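Local atomic coordinates of putative ABC transporter subunit, substrate-binding component (Rhodopseudomonas palustris, PDB entry 4EVS), a protein that binds 4-hydroxybenzoate and probably delivers it, with related lignin-derived benzoates, to an ABC transporter for uptake. Residues 21-24 / 25-28; 126-129 / 130-134; 160-163 / 164-168; 328-331 / 332-335; 364-367 / 368-371. All blocks are in the same frame, centred on the assembly; numbering follows the deposited sequence. Where two conformers were deposited one is given.

Contact 1: residues 21-24 / 25-28; sequences FGQN and FKMG
The carboxamide of Asn-24 meets the methyl end of selenomethionine Met-27, three residues on in helix 19-36, with OD1 of Asn-24 3.0 Å from CE of Met-27. The same methyl also rests on the amide carbon, CG of Asn-24 at 3.5 Å, and the selenium SE of Met-27 is 3.7 Å from ND2 of Asn-24. A bend at chi3 (30°) turns the methyl of Met-27 back against the amide. Next to Asn-24 in sequence, Phe-25 turns a ring face to the carbonyl oxygen of the turn before: O of Phe-21 stands 3.8 Å above the ring plane, offset toward the rim. The backbone behind these side chains tightens along the segment. Phe-25 N makes weak bonds to both Phe-21 O and Gly-22 O, whereas Met-27 N reaches Gln-23 O at 2.9 Å and Gly-28 N reaches Asn-24 O at the same length.

Farther out, Asn-24 ND2 donates to the carbonyls of Asp-280 and Leu-20, and OD1 accepts from Thr-282 N. Phe-21 meets the ring of Tyr-80, a residue of the 4-hydroxybenzoate pocket, and O of Phe-21 accepts from Thr-284 OG1. With an alanine at Asn-24 the Asp-280 carbonyl and the Thr-282 N-H are likely to lose their mates, and the Met-27 methyl the amide it lies against. Three hydrogen bonds thus fix the rotation of a buried amide, so that one polar group ties helix 19-36 to the segment just before helix 283-302 while the same carboxamide also lies against the Met-27 methyl.

Contact 2: residues 126-129 / 130-134; sequences NTVP and AAKVA
Val-128 and Lys-132, one turn apart on helix 123-136, lie side by side and point the same way. The touch is made by CG1 of Val-128, 3.7 Å from NZ of Lys-132; a bend in the lysine chain at chi4 (54°) accompanies it. The helical bond from Lys-132 N to Val-128 O, 3.1 Å long, joins the same two residues. A second pair one residue later keeps the same spacing: Val-133 N donates to Pro-129 O at 2.9 Å, and CG2 of Val-133 packs on that oxygen at 3.3 Å. Pro-129 has no N-H to give to the preceding turn, and the helix is kinked there. Next to the kink the bond from Ala-130 N to Asn-126 O is weak, at 3.4 Å, but Asn-126 O has a second donor in Thr-252 OG1. CB of Ala-130 sits 3.3 Å from Thr-127 O.

The helix lies between a neighbouring helix and the strands of a sheet. Ala-131 and Val-128 touch Thr-162 of helix 150-165, Ala-130 packs on Phe-199 of strand 197-201 and, with Val-133, on Met-228 of strand 226-230, and Pro-129 meets Val-340 of strand 335-348.

Contact 3: residues 160-163 / 164-168; sequences KKTF and EAEGG
The last turn of helix 150-165 closes with two backbone bonds back into that turn, Gly-168 N to Phe-163 O at 3.0 Å and Gly-167 N to Glu-164 O at 2.9 Å, around a Gly-167 whose phi is 97°. The returning chain runs over the ring of Phe-163. CA of Gly-168 lies 3.8 Å from the ring centroid and 24° off the normal, a CH-pi contact over one face. A side chain on Gly-168 would run into CE2 of Phe-163, while at Gly-167 the positive phi itself calls for glycine. Phe-163 reaches this place with CG trans to the amide nitrogen (chi1 -174°), and its ring also meets Phe-159. Glu-164 lies alongside Lys-160, with OE2 of Glu-164 3.8 Å from CB of Lys-160; the charged ends stay 5.8 Å apart, measured from OE2 of Glu-164 to NZ of Lys-160, too far for a salt bridge, and Lys-160 NZ has a long, weak ion pair with Glu-156. Replacing Phe-163 with an alanine would probably strip Gly-168 of the ring face beneath it and open a gap beside Val-142. Positive phi and paired bonds back into the final turn define a Schellman motif, here ending the helix of a beta-alpha-beta unit just before strand 169-176.

Contact 4: residues 328-331 / 332-335; sequences SIDP and TTRH
A tight hairpin turn joins antiparallel strands 325-330 and 335-348, and Asp-330 bonds from both its backbone and its carboxylate to the residues that follow. Its N-H points almost straight at O of His-335, 3.0 Å away with an angle of 174°. Its carbonyl oxygen takes two donors from different directions: Arg-334 N approaches nearly along the C=O axis at 2.7 Å, and Thr-333 N comes from above the carbonyl plane, 3.2 Å from Asp-330 O. OD1 of the carboxylate is gripped as well. Thr-332 N and Thr-332 OG1 reach OD1 of Asp-330 from the same face of its plane, at 2.9 and 2.8 Å, the hydroxyl on the syn side but 33° out of the plane.

The bond from Thr-332 N makes an Asx turn, and an ST turn follows at once: His-335 N donates to Thr-333 OG1 at 3.3 Å. A water bridges the two turns, giving a hydrogen to Asp-330 OD2 and bonding Thr-333 OG1 at 2.8 Å. Arg-334 then takes a positive phi of 60°, which turns the chain back toward the sheet, and CG2 of Ile-329 rests 3.7 Å from CA of Arg-334. Beyond the turn, Arg-334 NH1 donates to the carbonyls of Ile-116 and Thr-110. The His-335 ring is hydrogen-bonded at both nitrogens, ND1 with Arg-118 NE and NE2 with Gln-125 OE1.

Contact 5: residues 364-367 / 368-371; sequences PDWG and LVKQ
A chi1 of -178° carries the carboxylate of Asp-365 forward over the next turn, where OD2 of Asp-365 lies 3.4 Å from CG of Leu-368, and a chi1 of -67° places the indole of Trp-366 near Val-369. The benzene part of the indole does the touching: CE3 of Trp-366 is 3.7 Å from CG2 of Val-369, the two side chains slanting past each other. The same methyl also meets Pro-364: CG of Pro-364 is 3.9 Å from CG2 of Val-369, the two side chains crossing at about a right angle. Pro-364 also sets CD over one face of the indole, 3.4 Å above its plane and toward the rim, so proline, tryptophan and valine share one apolar patch.

Asp-365 is the N-cap of the short, weakly bonded helix 366-369. Its OD1 accepts from Gly-367 N at 3.0 Å, the donor standing above the carboxylate plane, and further bonds from Ser-107 OG and Thr-122 OG1 grip that oxygen. The absence of a side chain at Gly-367 matters here, since a CB would crowd OD1 of Asp-365. The carbonyl of Asp-365 is shared too: Leu-368 N comes from above its plane at 3.0 Å, while Val-369 N lies closer to the carbonyl direction at 3.2 Å from Asp-365 O. A water accepts from Lys-370 N and donates to Trp-366 O at 2.7 Å, carrying on the line of helical bonds. Trp-366 NE1 donates to Gln-363 OE1, and the ring packs on Phe-124 of helix 123-136.

Along the chain the five contacts follow in series. Contact 1, on helix 19-36, stands apart, its centre about 28 Å from that of contact 2 and about 36 Å from that of contact 3, both across the chain's centre. Contacts 2 and 3, with centres about 10 Å apart, bring helices 123-136 and 150-165 together through Ala-131 and Thr-162. Contact 4, the hairpin turn between strands 325-330 and 335-348, touches the C-terminal contact 5, Thr-333 against Leu-368, with centres about 11 Å apart. Contact 5 also reaches contact 2, where Trp-366 meets Val-128. The chain's last helix thus links a hairpin to a helix, while contact 1 borders the 4-hydroxybenzoate pocket, the side chain of Phe-21 lying about 6 Å from the ligand.

Contact 1: residues 21-24 / 25-28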
# COMPACT_ATOMS: atom_id res chain seq x y z
N PHE A 21 -3.45 10.12 -2.15
CA PHE A 21 -3.26 8.71 -2.52
C PHE A 21 -3.92 8.34 -3.82
O PHE A 21 -3.32 7.60 -4.62
CB PHE A 21 -3.62 7.81 -1.35
CG PHE A 21 -2.81 8.15 -0.17
CD1 PHE A 21 -3.29 8.99 0.84
CD2 PHE A 21 -1.49 7.76 -0.09
CE1 PHE A 21 -2.48 9.37 1.90
CE2 PHE A 21 -0.70 8.14 0.96
CZ PHE A 21 -1.18 8.95 1.94
N GLY A 22 -5.08 8.92 -4.13
CA GLY A 22 -5.69 8.63 -5.41
C GLY A 22 -5.08 9.45 -6.48
O GLY A 22 -4.95 8.98 -7.58
N GLN A 23 -4.70 10.68 -6.16
CA GLN A 23 -3.97 11.46 -7.12
C GLN A 23 -2.66 10.78 -7.51
O GLN A 23 -2.25 10.81 -8.66
CB GLN A 23 -3.69 12.86 -6.64
CG GLN A 23 -4.93 13.74 -6.58
CD GLN A 23 -5.63 13.94 -7.91
OE1 GLN A 23 -4.99 14.01 -8.98
NE2 GLN A 23 -6.96 14.01 -7.85
N ASN A 24 -2.07 10.06 -6.56
CA ASN A 24 -0.86 9.30 -6.88
C ASN A 24 -1.14 8.14 -7.85
O ASN A 24 -0.25 7.73 -8.58
CB ASN A 24 -0.17 8.80 -5.62
CG ASN A 24 1.01 9.68 -5.19
OD1 ASN A 24 2.14 9.38 -5.52
ND2 ASN A 24 0.75 10.79 -4.46
N PHE A 25 -2.34 7.55 -7.80
CA PHE A 25 -2.67 6.53 -8.80
C PHE A 25 -2.55 7.15 -10.18
O PHE A 25 -1.96 6.58 -11.08
CB PHE A 25 -4.11 6.01 -8.63
CG PHE A 25 -4.37 5.10 -7.44
CD1 PHE A 25 -3.38 4.44 -6.73
CD2 PHE A 25 -5.70 4.89 -7.05
CE1 PHE A 25 -3.72 3.58 -5.70
CE2 PHE A 25 -6.04 4.04 -6.03
CZ PHE A 25 -5.06 3.41 -5.33
N LYS A 26 -3.17 8.31 -10.35
CA LYS A 26 -3.11 9.02 -11.61
C LYS A 26 -1.66 9.38 -11.97
O LYS A 26 -1.26 9.25 -13.12
CB LYS A 26 -4.00 10.27 -11.57
CG LYS A 26 -4.05 11.02 -12.88
CD LYS A 26 -4.95 12.23 -12.80
CE LYS A 26 -6.39 11.87 -12.83
NZ LYS A 26 -7.27 13.11 -13.04
N MSE A 27 -0.89 9.83 -11.00
CA MSE A 27 0.53 10.21 -11.24
C MSE A 27 1.30 9.01 -11.80
O MSE A 27 2.10 9.16 -12.73
CB MSE A 27 1.18 10.74 -9.96
CG MSE A 27 0.69 12.10 -9.51
SE MSE A 27 1.11 12.57 -7.74
CE MSE A 27 2.74 11.68 -7.42
N GLY A 28 1.08 7.84 -11.19
CA GLY A 28 1.80 6.65 -11.60
C GLY A 28 1.39 6.16 -12.98
O GLY A 28 2.22 5.73 -13.77

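Contact 2: residues 126-129 / 130-134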
# COMPACT_ATOMS: atom_id res chain seq x y z
N ASN A 126 4.49 -6.85 4.99
CA ASN A 126 5.34 -5.84 5.63
C ASN A 126 5.54 -6.00 7.13
O ASN A 126 6.58 -5.60 7.65
CB ASN A 126 4.82 -4.42 5.33
CG ASN A 126 5.08 -3.99 3.90
OD1 ASN A 126 6.17 -4.24 3.37
ND2 ASN A 126 4.11 -3.25 3.29
N THR A 127 4.58 -6.62 7.80
CA THR A 127 4.62 -6.69 9.27
C THR A 127 5.52 -7.78 9.80
O THR A 127 6.13 -7.60 10.85
CB THR A 127 3.20 -6.84 9.86
OG1 THR A 127 2.41 -5.69 9.48
CG2 THR A 127 3.21 -6.93 11.36
N VAL A 128 5.57 -8.92 9.12
CA VAL A 128 6.44 -10.00 9.58
C VAL A 128 7.90 -9.49 9.71
O VAL A 128 8.52 -9.66 10.77
CB VAL A 128 6.28 -11.30 8.79
CG1 VAL A 128 7.46 -12.27 9.03
CG2 VAL A 128 4.91 -11.98 9.08
N PRO A 129 8.44 -8.80 8.69
CA PRO A 129 9.77 -8.20 8.89
C PRO A 129 9.80 -7.20 10.02
O PRO A 129 10.83 -7.10 10.70
CB PRO A 129 10.07 -7.54 7.55
CG PRO A 129 9.34 -8.44 6.54
CD PRO A 129 8.07 -8.79 7.25
N ALA A 130 8.76 -6.39 10.20
CA ALA A 130 8.75 -5.44 11.29
C ALA A 130 8.93 -6.12 12.63
O ALA A 130 9.67 -5.64 13.52
CB ALA A 130 7.46 -4.63 11.32
N ALA A 131 8.29 -7.26 12.82
CA ALA A 131 8.40 -7.99 14.10
C ALA A 131 9.80 -8.63 14.28
O ALA A 131 10.33 -8.67 15.40
CB ALA A 131 7.31 -9.02 14.21
N LYS A 132 10.40 -9.07 13.18
CA LYS A 132 11.79 -9.55 13.20
C LYS A 132 12.74 -8.42 13.60
O LYS A 132 13.63 -8.61 14.44
CB LYS A 132 12.15 -10.16 11.84
CG LYS A 132 11.48 -11.50 11.62
CD LYS A 132 11.73 -12.07 10.23
CE LYS A 132 11.54 -13.60 10.16
NZ LYS A 132 10.21 -14.09 10.65
N VAL A 133 12.56 -7.24 13.02
CA VAL A 133 13.43 -6.13 13.31
C VAL A 133 13.23 -5.65 14.73
O VAL A 133 14.18 -5.24 15.40
CB VAL A 133 13.21 -4.97 12.36
CG1 VAL A 133 14.02 -3.72 12.80
CG2 VAL A 133 13.59 -5.38 10.89
N ALA A 134 11.98 -5.68 15.19
CA ALA A 134 11.70 -5.24 16.57
C ALA A 134 12.58 -6.02 17.53
O ALA A 134 13.14 -5.47 18.46
CB ALA A 134 10.21 -5.40 16.91

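Contact 3: residues 160-163 / 164-168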
# COMPACT_ATOMS: atom_id res chain seq x y z
N LYS A 160 1.90 -9.99 16.55
CA LYS A 160 1.83 -10.77 17.76
C LYS A 160 2.49 -12.13 17.53
O LYS A 160 3.30 -12.57 18.34
CB LYS A 160 0.40 -11.01 18.14
CG LYS A 160 -0.28 -9.93 18.87
CD LYS A 160 -1.66 -10.43 19.36
CE LYS A 160 -2.38 -9.42 20.21
NZ LYS A 160 -3.73 -9.90 20.57
N LYS A 161 2.10 -12.83 16.47
CA LYS A 161 2.61 -14.19 16.27
C LYS A 161 4.13 -14.20 16.15
O LYS A 161 4.82 -15.03 16.76
CB LYS A 161 1.98 -14.86 15.05
CG LYS A 161 2.59 -16.22 14.73
CD LYS A 161 1.77 -17.06 13.74
CE LYS A 161 2.05 -18.56 13.99
NZ LYS A 161 3.45 -18.84 14.47
N THR A 162 4.63 -13.30 15.32
CA THR A 162 6.03 -13.32 14.98
C THR A 162 6.89 -12.87 16.17
O THR A 162 7.90 -13.50 16.51
CB THR A 162 6.28 -12.42 13.74
OG1 THR A 162 5.41 -12.81 12.64
CG2 THR A 162 7.73 -12.47 13.35
N PHE A 163 6.48 -11.77 16.82
CA PHE A 163 7.25 -11.17 17.89
C PHE A 163 7.24 -12.12 19.09
O PHE A 163 8.28 -12.32 19.75
CB PHE A 163 6.73 -9.76 18.22
CG PHE A 163 7.56 -9.01 19.22
CD1 PHE A 163 8.89 -8.70 18.97
CD2 PHE A 163 7.03 -8.66 20.45
CE1 PHE A 163 9.66 -8.04 19.90
CE2 PHE A 163 7.80 -7.96 21.37
CZ PHE A 163 9.11 -7.67 21.10
N GLU A 164 6.09 -12.73 19.38
CA GLU A 164 6.00 -13.63 20.53
C GLU A 164 6.86 -14.88 20.31
O GLU A 164 7.50 -15.40 21.24
CB GLU A 164 4.53 -13.95 20.84
CG GLU A 164 3.81 -12.72 21.46
CD GLU A 164 2.29 -12.90 21.65
OE1 GLU A 164 1.82 -14.05 21.72
OE2 GLU A 164 1.55 -11.88 21.70
N ALA A 165 6.94 -15.34 19.07
CA ALA A 165 7.75 -16.52 18.74
C ALA A 165 9.23 -16.27 18.93
O ALA A 165 9.98 -17.20 19.28
CB ALA A 165 7.46 -16.97 17.30
N GLU A 166 9.64 -15.02 18.78
CA GLU A 166 11.01 -14.61 19.00
C GLU A 166 11.30 -14.29 20.45
O GLU A 166 12.43 -13.89 20.79
CB GLU A 166 11.30 -13.35 18.19
CG GLU A 166 11.15 -13.57 16.73
CD GLU A 166 11.18 -12.30 15.97
OE1 GLU A 166 10.69 -11.25 16.49
OE2 GLU A 166 11.70 -12.37 14.84
N GLY A 167 10.30 -14.49 21.32
CA GLY A 167 10.48 -14.29 22.75
C GLY A 167 10.05 -12.95 23.32
O GLY A 167 10.21 -12.67 24.51
N GLY A 168 9.53 -12.08 22.47
CA GLY A 168 9.05 -10.80 22.92
C GLY A 168 7.70 -10.88 23.58
O GLY A 168 6.95 -11.85 23.38

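Contact 4: residues 328-331 / 332-335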
# COMPACT_ATOMS: atom_id res chain seq x y z
N SER A 328 7.63 -10.13 -8.52
CA SER A 328 6.95 -11.13 -9.31
C SER A 328 5.54 -11.32 -8.77
O SER A 328 5.28 -10.92 -7.64
CB SER A 328 7.72 -12.46 -9.26
OG SER A 328 7.76 -12.98 -7.96
N ILE A 329 4.65 -11.91 -9.55
CA ILE A 329 3.34 -12.35 -9.02
C ILE A 329 3.46 -13.81 -8.60
O ILE A 329 3.99 -14.63 -9.35
CB ILE A 329 2.22 -12.18 -10.03
CG1 ILE A 329 2.13 -10.71 -10.49
CG2 ILE A 329 0.86 -12.61 -9.45
CD1 ILE A 329 1.92 -9.69 -9.35
N ASP A 330 3.02 -14.13 -7.37
CA ASP A 330 2.92 -15.51 -6.90
C ASP A 330 1.62 -16.10 -7.40
O ASP A 330 0.54 -15.60 -7.05
CB ASP A 330 2.93 -15.45 -5.36
CG ASP A 330 2.75 -16.81 -4.67
OD1 ASP A 330 2.41 -17.78 -5.39
OD2 ASP A 330 2.89 -16.88 -3.40
N PRO A 331 1.67 -17.13 -8.27
CA PRO A 331 0.38 -17.62 -8.82
C PRO A 331 -0.58 -18.21 -7.81
O PRO A 331 -1.76 -18.34 -8.09
CB PRO A 331 0.80 -18.66 -9.87
CG PRO A 331 2.17 -19.06 -9.44
CD PRO A 331 2.81 -17.82 -8.86
N THR A 332 -0.06 -18.61 -6.65
CA THR A 332 -0.91 -19.24 -5.63
C THR A 332 -1.79 -18.21 -4.94
O THR A 332 -2.84 -18.58 -4.39
CB THR A 332 -0.10 -20.07 -4.54
OG1 THR A 332 0.65 -19.18 -3.71
CG2 THR A 332 0.82 -21.14 -5.16
N THR A 333 -1.39 -16.94 -4.95
CA THR A 333 -2.16 -15.88 -4.31
C THR A 333 -2.53 -14.69 -5.21
O THR A 333 -3.40 -13.89 -4.84
CB THR A 333 -1.33 -15.29 -3.16
OG1 THR A 333 -0.14 -14.74 -3.71
CG2 THR A 333 -0.95 -16.33 -2.10
N ARG A 334 -1.90 -14.60 -6.37
CA ARG A 334 -2.07 -13.45 -7.30
C ARG A 334 -1.66 -12.11 -6.64
O ARG A 334 -2.16 -11.02 -6.99
CB ARG A 334 -3.45 -13.41 -7.90
CG ARG A 334 -3.59 -14.42 -9.01
CD ARG A 334 -5.03 -14.70 -9.41
NE ARG A 334 -5.77 -15.46 -8.42
CZ ARG A 334 -6.63 -14.96 -7.53
NH1 ARG A 334 -6.91 -13.67 -7.49
NH2 ARG A 334 -7.24 -15.76 -6.68
N HIS A 335 -0.75 -12.22 -5.68
CA HIS A 335 -0.18 -11.09 -4.98
C HIS A 335 1.31 -10.90 -5.38
O HIS A 335 2.03 -11.88 -5.65
CB HIS A 335 -0.25 -11.29 -3.44
CG HIS A 335 0.27 -10.10 -2.72
ND1 HIS A 335 -0.35 -8.88 -2.80
CD2 HIS A 335 1.43 -9.90 -2.04
CE1 HIS A 335 0.39 -7.98 -2.17
NE2 HIS A 335 1.49 -8.57 -1.73
O HOH W 1 2.07 -14.64 -2.01

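Contact 5: residues 364-367 / 368-371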
# COMPACT_ATOMS: atom_id res chain seq x y z
N PRO A 364 6.61 -13.07 0.31
CA PRO A 364 5.30 -13.35 -0.25
C PRO A 364 4.23 -12.75 0.66
O PRO A 364 4.55 -12.07 1.65
CB PRO A 364 5.26 -14.87 -0.22
CG PRO A 364 5.93 -15.16 1.07
CD PRO A 364 7.05 -14.15 1.18
N ASP A 365 2.97 -13.08 0.38
CA ASP A 365 1.90 -12.73 1.27
C ASP A 365 1.89 -13.72 2.44
O ASP A 365 1.25 -14.75 2.35
CB ASP A 365 0.55 -12.68 0.58
CG ASP A 365 -0.55 -12.28 1.53
OD1 ASP A 365 -0.26 -11.91 2.70
OD2 ASP A 365 -1.73 -12.36 1.12
N TRP A 366 2.58 -13.38 3.53
CA TRP A 366 2.66 -14.27 4.71
C TRP A 366 1.29 -14.57 5.36
O TRP A 366 1.12 -15.50 6.18
CB TRP A 366 3.58 -13.67 5.78
CG TRP A 366 5.01 -13.57 5.39
CD1 TRP A 366 5.77 -12.43 5.30
CD2 TRP A 366 5.86 -14.65 5.03
NE1 TRP A 366 7.04 -12.74 4.94
CE2 TRP A 366 7.13 -14.10 4.77
CE3 TRP A 366 5.69 -16.04 4.94
CZ2 TRP A 366 8.23 -14.88 4.37
CZ3 TRP A 366 6.78 -16.82 4.55
CH2 TRP A 366 8.03 -16.22 4.26
N GLY A 367 0.28 -13.76 5.03
CA GLY A 367 -1.08 -13.98 5.51
C GLY A 367 -1.84 -15.10 4.86
O GLY A 367 -2.89 -15.48 5.36
N LEU A 368 -1.32 -15.61 3.74
CA LEU A 368 -1.95 -16.73 3.01
C LEU A 368 -1.03 -17.94 2.88
O LEU A 368 -1.52 -19.07 2.85
CB LEU A 368 -2.38 -16.28 1.60
CG LEU A 368 -3.50 -15.23 1.50
CD1 LEU A 368 -3.88 -14.99 0.04
CD2 LEU A 368 -4.77 -15.60 2.31
N VAL A 369 0.28 -17.74 2.72
CA VAL A 369 1.13 -18.87 2.28
C VAL A 369 1.37 -19.96 3.35
O VAL A 369 1.77 -21.07 2.99
CB VAL A 369 2.48 -18.42 1.60
CG1 VAL A 369 2.19 -17.50 0.38
CG2 VAL A 369 3.39 -17.74 2.60
N LYS A 370 1.10 -19.67 4.62
CA LYS A 370 1.25 -20.68 5.69
C LYS A 370 -0.07 -21.32 6.10
O LYS A 370 -0.08 -22.32 6.85
CB LYS A 370 1.92 -20.07 6.92
CG LYS A 370 3.36 -19.68 6.69
CD LYS A 370 4.09 -19.42 8.00
CE LYS A 370 5.50 -18.89 7.75
NZ LYS A 370 6.21 -18.58 9.04
N GLN A 371 -1.19 -20.79 5.60
CA GLN A 371 -2.49 -21.22 6.07
C GLN A 371 -2.73 -22.64 5.56
O GLN A 371 -2.06 -23.16 4.63
CB GLN A 371 -3.58 -20.23 5.68
CG GLN A 371 -4.29 -20.46 4.37
CD GLN A 371 -5.34 -19.34 4.06
OE1 GLN A 371 -5.45 -18.34 4.79
NE2 GLN A 371 -6.09 -19.51 2.97
OXT GLN A 371 -3.63 -23.29 6.10
O HOH W 2 -0.38 -17.70 6.12